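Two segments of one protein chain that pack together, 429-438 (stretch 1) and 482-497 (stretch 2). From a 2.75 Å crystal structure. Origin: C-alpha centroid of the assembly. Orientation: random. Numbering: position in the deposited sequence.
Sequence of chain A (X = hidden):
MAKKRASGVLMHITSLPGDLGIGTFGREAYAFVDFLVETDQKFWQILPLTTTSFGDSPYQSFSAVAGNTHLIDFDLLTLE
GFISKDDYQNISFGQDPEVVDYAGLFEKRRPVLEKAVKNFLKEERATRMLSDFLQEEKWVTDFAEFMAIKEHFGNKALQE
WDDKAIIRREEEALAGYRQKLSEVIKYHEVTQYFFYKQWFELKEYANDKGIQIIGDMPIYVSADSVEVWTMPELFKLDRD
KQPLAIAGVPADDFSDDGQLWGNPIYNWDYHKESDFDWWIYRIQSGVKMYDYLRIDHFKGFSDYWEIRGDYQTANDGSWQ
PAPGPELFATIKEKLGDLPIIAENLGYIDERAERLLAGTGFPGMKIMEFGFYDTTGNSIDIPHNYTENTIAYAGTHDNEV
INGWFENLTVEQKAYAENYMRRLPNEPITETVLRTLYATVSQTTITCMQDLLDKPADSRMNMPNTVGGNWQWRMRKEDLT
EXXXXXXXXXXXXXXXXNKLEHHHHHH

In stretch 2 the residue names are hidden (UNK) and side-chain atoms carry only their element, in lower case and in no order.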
ATOM      1  N   THR A 429       7.436   0.339  24.221  1.00 45.73           N
ATOM      2  CA  THR A 429       7.698   0.538  22.796  1.00 49.77           C
ATOM      3  C   THR A 429       9.181   0.782  22.555  1.00 49.75           C
ATOM      4  O   THR A 429       9.763   0.267  21.589  1.00 47.50           O
ATOM      5  CB  THR A 429       6.878   1.701  22.258  1.00 54.00           C
ATOM      6  OG1 THR A 429       7.135   2.870  23.050  1.00 54.05           O
ATOM      7  CG2 THR A 429       5.392   1.360  22.283  1.00 54.78           C
ATOM      8  N   GLU A 430       9.806   1.554  23.445  1.00 51.28           N
ATOM      9  CA  GLU A 430      11.244   1.759  23.404  1.00 49.59           C
ATOM     10  C   GLU A 430      11.996   0.460  23.723  1.00 51.44           C
ATOM     11  O   GLU A 430      13.040   0.173  23.114  1.00 48.09           O
ATOM     12  CB  GLU A 430      11.606   2.903  24.369  1.00 57.54           C
ATOM     13  CG  GLU A 430      11.413   4.318  23.766  1.00 57.28           C
ATOM     14  CD  GLU A 430      10.990   5.394  24.766  1.00 68.72           C
ATOM     15  OE1 GLU A 430      10.712   6.538  24.322  1.00 73.59           O
ATOM     16  OE2 GLU A 430      10.921   5.104  25.983  1.00 71.64           O
ATOM     17  N   THR A 431      11.454  -0.365  24.625  1.00 45.62           N
ATOM     18  CA  THR A 431      12.028  -1.684  24.855  1.00 45.58           C
ATOM     19  C   THR A 431      12.058  -2.492  23.562  1.00 47.03           C
ATOM     20  O   THR A 431      13.134  -2.873  23.062  1.00 48.18           O
ATOM     21  CB  THR A 431      11.228  -2.438  25.923  1.00 50.27           C
ATOM     22  OG1 THR A 431      10.880  -1.559  27.001  1.00 45.99           O
ATOM     23  CG2 THR A 431      12.048  -3.612  26.477  1.00 51.05           C
ATOM     24  N   VAL A 432      10.867  -2.754  23.008  1.00 46.11           N
ATOM     25  CA  VAL A 432      10.759  -3.626  21.846  1.00 45.41           C
ATOM     26  C   VAL A 432      11.639  -3.106  20.725  1.00 44.08           C
ATOM     27  O   VAL A 432      12.323  -3.882  20.051  1.00 44.90           O
ATOM     28  CB  VAL A 432       9.286  -3.769  21.407  1.00 50.56           C
ATOM     29  CG1 VAL A 432       9.180  -4.545  20.078  1.00 42.57           C
ATOM     30  CG2 VAL A 432       8.472  -4.461  22.486  1.00 51.19           C
ATOM     31  N   LEU A 433      11.666  -1.785  20.530  1.00 40.84           N
ATOM     32  CA  LEU A 433      12.405  -1.227  19.411  1.00 40.74           C
ATOM     33  C   LEU A 433      13.914  -1.313  19.625  1.00 47.86           C
ATOM     34  O   LEU A 433      14.671  -1.497  18.653  1.00 45.36           O
ATOM     35  CB  LEU A 433      11.957   0.209  19.191  1.00 45.44           C
ATOM     36  CG  LEU A 433      10.639   0.349  18.444  1.00 42.85           C
ATOM     37  CD1 LEU A 433      10.071   1.729  18.665  1.00 47.98           C
ATOM     38  CD2 LEU A 433      10.905   0.128  16.980  1.00 40.93           C
ATOM     39  N   ARG A 434      14.378  -1.199  20.876  1.00 50.17           N
ATOM     40  CA  ARG A 434      15.789  -1.479  21.140  1.00 50.83           C
ATOM     41  C   ARG A 434      16.137  -2.889  20.683  1.00 46.38           C
ATOM     42  O   ARG A 434      17.097  -3.095  19.918  1.00 48.46           O
ATOM     43  CB  ARG A 434      16.114  -1.289  22.629  1.00 48.05           C
ATOM     44  CG  ARG A 434      16.260   0.172  23.046  1.00 49.87           C
ATOM     45  CD  ARG A 434      17.559   0.404  23.824  1.00 59.09           C
ATOM     46  NE  ARG A 434      17.961   1.811  23.813  1.00 58.89           N
ATOM     47  CZ  ARG A 434      17.291   2.773  24.428  1.00 49.31           C
ATOM     48  NH1 ARG A 434      16.203   2.477  25.119  1.00 47.78           N
ATOM     49  NH2 ARG A 434      17.717   4.025  24.367  1.00 53.53           N
ATOM     50  N   THR A 435      15.320  -3.871  21.086  1.00 41.54           N
ATOM     51  CA  THR A 435      15.615  -5.245  20.679  1.00 39.98           C
ATOM     52  C   THR A 435      15.561  -5.406  19.160  1.00 43.95           C
ATOM     53  O   THR A 435      16.499  -5.940  18.556  1.00 47.09           O
ATOM     54  CB  THR A 435      14.680  -6.239  21.350  1.00 40.99           C
ATOM     55  OG1 THR A 435      14.661  -5.996  22.759  1.00 45.93           O
ATOM     56  CG2 THR A 435      15.196  -7.636  21.116  1.00 37.98           C
ATOM     57  N   LEU A 436      14.473  -4.949  18.524  1.00 44.11           N
ATOM     58  CA  LEU A 436      14.351  -5.010  17.064  1.00 36.65           C
ATOM     59  C   LEU A 436      15.599  -4.489  16.368  1.00 38.61           C
ATOM     60  O   LEU A 436      16.076  -5.078  15.395  1.00 38.08           O
ATOM     61  CB  LEU A 436      13.134  -4.203  16.598  1.00 37.31           C
ATOM     62  CG  LEU A 436      12.946  -3.942  15.090  1.00 34.73           C
ATOM     63  CD1 LEU A 436      12.839  -5.208  14.305  1.00 35.75           C
ATOM     64  CD2 LEU A 436      11.712  -3.138  14.850  1.00 35.29           C
ATOM     65  N   TYR A 437      16.120  -3.351  16.824  1.00 41.23           N
ATOM     66  CA  TYR A 437      17.274  -2.792  16.141  1.00 39.70           C
ATOM     67  C   TYR A 437      18.538  -3.563  16.459  1.00 42.12           C
ATOM     68  O   TYR A 437      19.505  -3.488  15.694  1.00 39.42           O
ATOM     69  CB  TYR A 437      17.431  -1.313  16.500  1.00 45.16           C
ATOM     70  CG  TYR A 437      16.616  -0.427  15.600  1.00 38.26           C
ATOM     71  CD1 TYR A 437      15.327  -0.785  15.244  1.00 39.57           C
ATOM     72  CD2 TYR A 437      17.139   0.745  15.084  1.00 43.31           C
ATOM     73  CE1 TYR A 437      14.573   0.007  14.419  1.00 43.05           C
ATOM     74  CE2 TYR A 437      16.387   1.550  14.242  1.00 43.50           C
ATOM     75  CZ  TYR A 437      15.105   1.169  13.917  1.00 37.98           C
ATOM     76  OH  TYR A 437      14.351   1.935  13.077  1.00 38.12           O
ATOM     77  N   ALA A 438      18.546  -4.319  17.559  1.00 45.02           N
ATOM     78  CA  ALA A 438      19.707  -5.144  17.863  1.00 38.90           C
ATOM     79  C   ALA A 438      19.802  -6.418  17.027  1.00 38.91           C
ATOM     80  O   ALA A 438      20.836  -7.091  17.101  1.00 46.42           O
ATOM     81  CB  ALA A 438      19.703  -5.513  19.345  1.00 39.53           C
ATOM     82  N   UNK A 482      12.450  14.745  21.512  1.00 54.66           N
ATOM     83  CA  UNK A 482      12.800  13.570  22.309  1.00 51.16           C
ATOM     84  C   UNK A 482      12.550  12.272  21.535  1.00 54.67           C
ATOM     85  O   UNK A 482      13.414  11.384  21.514  1.00 52.49           O
ATOM     86  n   UNK A 482      12.847  12.170  25.379  1.00 62.20           N
ATOM     87  c   UNK A 482      11.973  12.303  24.373  1.00 65.13           C
ATOM     88  o   UNK A 482      11.147  11.426  24.077  1.00 63.43           O
ATOM     89  c   UNK A 482      12.012  13.618  23.631  1.00 58.17           C
ATOM     90  N   UNK A 483      11.386  12.146  20.873  1.00 53.62           N
ATOM     91  CA  UNK A 483      11.146  10.972  20.027  1.00 49.89           C
ATOM     92  C   UNK A 483      12.217  10.858  18.947  1.00 51.29           C
ATOM     93  O   UNK A 483      12.765   9.771  18.699  1.00 51.61           O
ATOM     94  c   UNK A 483       9.757  11.022  19.376  1.00 43.93           C
ATOM     95  c   UNK A 483       8.580  11.177  20.316  1.00 47.85           C
ATOM     96  n   UNK A 483       7.305  10.097  22.113  1.00 50.56           N
ATOM     97  c   UNK A 483       7.157   9.834  23.409  1.00 56.49           C
ATOM     98  n   UNK A 483       8.234   9.598  24.156  1.00 64.08           N
ATOM     99  n   UNK A 483       5.941   9.795  23.955  1.00 42.61           N
ATOM    100  c   UNK A 483       8.596  10.151  21.431  1.00 48.58           C
ATOM    101  N   UNK A 484      12.529  11.985  18.295  1.00 48.31           N
ATOM    102  CA  UNK A 484      13.530  11.981  17.234  1.00 45.34           C
ATOM    103  C   UNK A 484      14.890  11.575  17.775  1.00 46.91           C
ATOM    104  O   UNK A 484      15.629  10.829  17.123  1.00 47.06           O
ATOM    105  c   UNK A 484      13.602  13.358  16.563  1.00 44.74           C
ATOM    106  c   UNK A 484      12.355  13.707  15.756  1.00 55.71           C
ATOM    107  n   UNK A 484      14.062  16.134  14.761  1.00 69.51           N
ATOM    108  c   UNK A 484      12.628  15.881  14.506  1.00 55.60           C
ATOM    109  c   UNK A 484      12.035  15.210  15.728  1.00 59.08           C
ATOM    110  N   UNK A 485      15.240  12.062  18.971  1.00 53.01           N
ATOM    111  CA  UNK A 485      16.527  11.723  19.568  1.00 52.34           C
ATOM    112  C   UNK A 485      16.600  10.239  19.907  1.00 47.34           C
ATOM    113  O   UNK A 485      17.645   9.603  19.734  1.00 39.80           O
ATOM    114  c   UNK A 485      16.756  12.571  20.815  1.00 51.39           C
ATOM    115  N   UNK A 486      15.480   9.677  20.363  1.00 47.63           N
ATOM    116  CA  UNK A 486      15.410   8.249  20.628  1.00 44.70           C
ATOM    117  C   UNK A 486      15.677   7.442  19.364  1.00 48.57           C
ATOM    118  O   UNK A 486      16.443   6.461  19.380  1.00 45.90           O
ATOM    119  c   UNK A 486      14.599   5.605  22.028  1.00 51.99           C
ATOM    120  c   UNK A 486      13.427   3.672  21.281  1.00 49.47           C
ATOM    121  c   UNK A 486      14.406   4.242  22.058  1.00 56.29           C
ATOM    122  c   UNK A 486      12.830   5.835  20.459  1.00 50.53           C
ATOM    123  c   UNK A 486      14.040   7.888  21.197  1.00 43.84           C
ATOM    124  c   UNK A 486      13.802   6.418  21.241  1.00 52.73           C
ATOM    125  c   UNK A 486      12.636   4.472  20.489  1.00 53.01           C
ATOM    126  N   UNK A 487      15.016   7.815  18.263  1.00 45.79           N
ATOM    127  CA  UNK A 487      15.219   7.073  17.022  1.00 43.85           C
ATOM    128  C   UNK A 487      16.665   7.203  16.552  1.00 42.46           C
ATOM    129  O   UNK A 487      17.302   6.207  16.190  1.00 44.89           O
ATOM    130  c   UNK A 487      14.326   6.857  14.548  1.00 43.35           C
ATOM    131  c   UNK A 487      14.275   5.344  14.660  1.00 39.86           C
ATOM    132  c   UNK A 487      14.235   7.531  15.933  1.00 46.69           C
ATOM    133  c   UNK A 487      13.274   7.355  13.573  1.00 41.25           C
ATOM    134  N   UNK A 488      17.214   8.421  16.569  1.00 44.29           N
ATOM    135  CA  UNK A 488      18.614   8.570  16.177  1.00 46.16           C
ATOM    136  C   UNK A 488      19.516   7.715  17.054  1.00 42.76           C
ATOM    137  O   UNK A 488      20.475   7.110  16.562  1.00 43.73           O
ATOM    138  c   UNK A 488      21.591  12.134  14.535  1.00 61.96           C
ATOM    139  c   UNK A 488      19.072  10.030  16.233  1.00 42.97           C
ATOM    140  c   UNK A 488      20.482  10.201  15.672  1.00 44.10           C
ATOM    141  c   UNK A 488      21.004  11.599  15.840  1.00 52.80           C
ATOM    142  n   UNK A 488      21.446  13.632  14.403  1.00 74.40           N
ATOM    143  N   UNK A 489      19.212   7.638  18.353  1.00 41.65           N
ATOM    144  CA  UNK A 489      20.062   6.878  19.264  1.00 45.58           C
ATOM    145  C   UNK A 489      20.060   5.398  18.904  1.00 45.20           C
ATOM    146  O   UNK A 489      21.125   4.803  18.724  1.00 44.96           O
ATOM    147  c   UNK A 489      20.415   6.247  21.710  1.00 40.14           C
ATOM    148  c   UNK A 489      19.743   6.187  23.062  1.00 52.64           C
ATOM    149  c   UNK A 489      19.625   7.076  20.717  1.00 39.19           C
ATOM    150  o   UNK A 489      20.288   5.549  24.002  1.00 55.61           O
ATOM    151  o   UNK A 489      18.657   6.791  23.181  1.00 51.58           O
ATOM    152  N   UNK A 490      18.880   4.782  18.796  1.00 38.73           N
ATOM    153  CA  UNK A 490      18.875   3.364  18.460  1.00 38.80           C
ATOM    154  C   UNK A 490      19.486   3.139  17.081  1.00 44.23           C
ATOM    155  O   UNK A 490      20.060   2.071  16.812  1.00 48.35           O
ATOM    156  c   UNK A 490      15.133   3.022  17.757  1.00 39.85           C
ATOM    157  c   UNK A 490      16.881   2.954  19.958  1.00 40.69           C
ATOM    158  c   UNK A 490      16.547   3.271  17.457  1.00 39.55           C
ATOM    159  c   UNK A 490      17.462   2.749  18.562  1.00 41.74           C
ATOM    160  N   UNK A 491      19.423   4.136  16.200  1.00 40.05           N
ATOM    161  CA  UNK A 491      20.033   3.934  14.893  1.00 40.69           C
ATOM    162  C   UNK A 491      21.561   3.988  14.970  1.00 41.93           C
ATOM    163  O   UNK A 491      22.243   3.259  14.233  1.00 40.68           O
ATOM    164  c   UNK A 491      20.067   4.752  12.531  1.00 48.21           C
ATOM    165  c   UNK A 491      19.463   4.945  13.896  1.00 43.58           C
ATOM    166  o   UNK A 491      18.043   4.768  13.799  1.00 40.53           O
ATOM    167  N   UNK A 492      22.116   4.800  15.878  1.00 40.78           N
ATOM    168  CA  UNK A 492      23.576   4.882  16.035  1.00 43.06           C
ATOM    169  C   UNK A 492      24.140   3.722  16.867  1.00 40.30           C
ATOM    170  O   UNK A 492      25.149   3.118  16.495  1.00 36.17           O
ATOM    171  o   UNK A 492      23.090   7.253  16.222  1.00 49.89           O
ATOM    172  c   UNK A 492      25.391   6.600  16.282  1.00 34.82           C
ATOM    173  c   UNK A 492      23.972   6.220  16.672  1.00 40.68           C
ATOM    174  N   UNK A 493      23.517   3.421  18.005  1.00 37.38           N
ATOM    175  CA  UNK A 493      24.008   2.379  18.900  1.00 34.37           C
ATOM    176  C   UNK A 493      24.119   1.044  18.178  1.00 37.15           C
ATOM    177  O   UNK A 493      25.077   0.296  18.380  1.00 39.78           O
ATOM    178  c   UNK A 493      23.219   3.542  20.993  1.00 38.86           C
ATOM    179  c   UNK A 493      23.391   1.026  20.942  1.00 32.02           C
ATOM    180  c   UNK A 493      23.090   2.278  20.134  1.00 33.76           C
ATOM    181  c   UNK A 493      24.461   3.580  21.856  1.00 40.63           C
ATOM    182  N   UNK A 494      23.146   0.705  17.339  1.00 40.95           N
ATOM    183  CA  UNK A 494      23.138  -0.622  16.736  1.00 35.31           C
ATOM    184  C   UNK A 494      23.641  -0.625  15.308  1.00 37.69           C
ATOM    185  O   UNK A 494      23.421  -1.604  14.590  1.00 35.52           O
ATOM    186  o   UNK A 494      20.343  -2.242  22.179  1.00 36.43           O
ATOM    187  c   UNK A 494      22.006  -2.455  18.954  1.00 34.54           C
ATOM    188  c   UNK A 494      21.752  -1.219  16.810  1.00 30.78           C
ATOM    189  c   UNK A 494      20.021  -0.978  20.160  1.00 39.42           C
ATOM    190  c   UNK A 494      21.667  -2.712  20.262  1.00 36.52           C
ATOM    191  c   UNK A 494      20.373  -0.733  18.842  1.00 37.74           C
ATOM    192  c   UNK A 494      21.363  -1.479  18.222  1.00 33.44           C
ATOM    193  c   UNK A 494      20.676  -1.971  20.867  1.00 36.57           C
ATOM    194  N   UNK A 495      24.317   0.451  14.894  1.00 37.71           N
ATOM    195  CA  UNK A 495      25.068   0.539  13.647  1.00 33.75           C
ATOM    196  C   UNK A 495      24.204   0.392  12.392  1.00 37.10           C
ATOM    197  O   UNK A 495      24.470  -0.477  11.562  1.00 39.44           O
ATOM    198  c   UNK A 495      26.182  -0.502  13.666  1.00 35.84           C
ATOM    199  n   UNK A 495      28.136  -1.184  12.396  1.00 36.85           N
ATOM    200  o   UNK A 495      27.399   0.932  12.213  1.00 39.76           O
ATOM    201  c   UNK A 495      27.296  -0.187  12.696  1.00 41.04           C
ATOM    202  N   UNK A 496      23.219   1.266  12.220  1.00 39.75           N
ATOM    203  CA  UNK A 496      22.333   1.231  11.033  1.00 37.20           C
ATOM    204  C   UNK A 496      22.114   2.645  10.491  1.00 39.66           C
ATOM    205  O   UNK A 496      21.030   2.909  10.051  1.00 47.97           O
ATOM    206  n   UNK A 496      18.993  -4.574  13.147  1.00 44.42           N
ATOM    207  c   UNK A 496      20.970   0.705  11.462  1.00 36.60           C
ATOM    208  c   UNK A 496      19.244  -3.676  12.232  1.00 40.08           C
ATOM    209  c   UNK A 496      20.982  -0.700  12.015  1.00 41.21           C
ATOM    210  n   UNK A 496      19.344  -4.034  10.979  1.00 42.72           N
ATOM    211  c   UNK A 496      19.684  -1.376  11.667  1.00 46.01           C
ATOM    212  n   UNK A 496      19.389  -2.433  12.585  1.00 37.83           N
ATOM    213  N   UNK A 497      23.138   3.489  10.441  1.00 41.08           N
ATOM    214  CA  UNK A 497      22.952   4.877  10.035  1.00 33.70           C
ATOM    215  C   UNK A 497      23.099   5.150   8.539  1.00 43.64           C
ATOM    216  O   UNK A 497      23.786   4.432   7.820  1.00 43.31           O
TER

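Position 482 has two side-chain carbons, the second carrying one oxygen and one nitrogen. It touches nothing on stretch 1. It is N482.

Position 483 has three carbons, a nitrogen, then a carbon carrying two more nitrogens. The end nears the E430 carboxylate. This is a guanidinium, so the residue is R483. R483 NH1 lies 3.9 Å from E430 OE1, a long salt bridge. The oxygen sits well out of the guanidinium plane, so only the charges attract.

Position 484 has four carbons in a row ending in nitrogen. It is out of reach. It is K484.

Position 485 has a single carbon, also out of reach. It is A485.

Position 486 has one carbon, then a ring of six carbons. CA-to-CB points toward stretch 1. The ring meets E430 and L433. The residue is F486. E430 CG lies over one ring face, 3.3 Å from F486 CZ, in a CH-pi contact. L433 CD1 meets the ring edge, 4.2 Å from F486 CE2.

Position 487 has four carbons, forked at the second. One branch end approaches the Y437 hydroxyl. It is L487, with L487 CD1 3.8 Å from Y437 OH.

Position 488 has four carbons in a row ending in nitrogen, out of reach. It is K488.

Position 489 has three carbons, the third carrying two oxygens. One oxygen meets the guanidinium of R434 near its plane. It is E489. E489 OE1 lies 3.0 Å from R434 NH2, a salt bridge.

Position 490 has four carbons, forked at the first, with one arm two carbons long. It packs on Y437. It is I490. I490 CG1 is 3.5 Å from Y437 CD2, and CD1 lies over the Y437 ring face. CG2 lies over one face of the R434 guanidinium.

Position 491 has one carbon carrying an oxygen and a carbon. The oxygen lies at the edge of the Y437 ring. It is T491. T491 OG1 is 3.6 Å from Y437 CE2 and donates to the backbone oxygen of L487.

Position 492 has the same atoms but no contact. It is T492.

Position 493 has four carbons, forked like I490, and is out of reach. It is I493.

Position 494 has one carbon, then a six-carbon ring bearing an oxygen. The ring packs on A438. It is Y494, the first residue to leave helical phi/psi. Y494 CE1 is 3.5 Å from A438 CB.

Position 495 has two carbons, the second carrying oxygen and nitrogen; its end leads away. It is N495.

Position 496 has three carbons, a nitrogen, then a carbon with two nitrogens. The nitrogen-rich end reaches the backbone oxygen of Y437. It is R496. R496 NH1 donates to Y437 O at 2.8 Å; NE adds a weak bond to that oxygen.

Position 497 has no side chain. It is G497.

The helices run 30° from parallel, their axes 9.7 Å apart at closest approach. F486, I490 and Y494 pack against E430, L433, R434, Y437 and A438. Charge pairs add to this packing. R496, just beyond the helix of stretch 2, binds Y437 O.

Stretch 2, residues 482-497: NRKAFLKEITTIYNRG
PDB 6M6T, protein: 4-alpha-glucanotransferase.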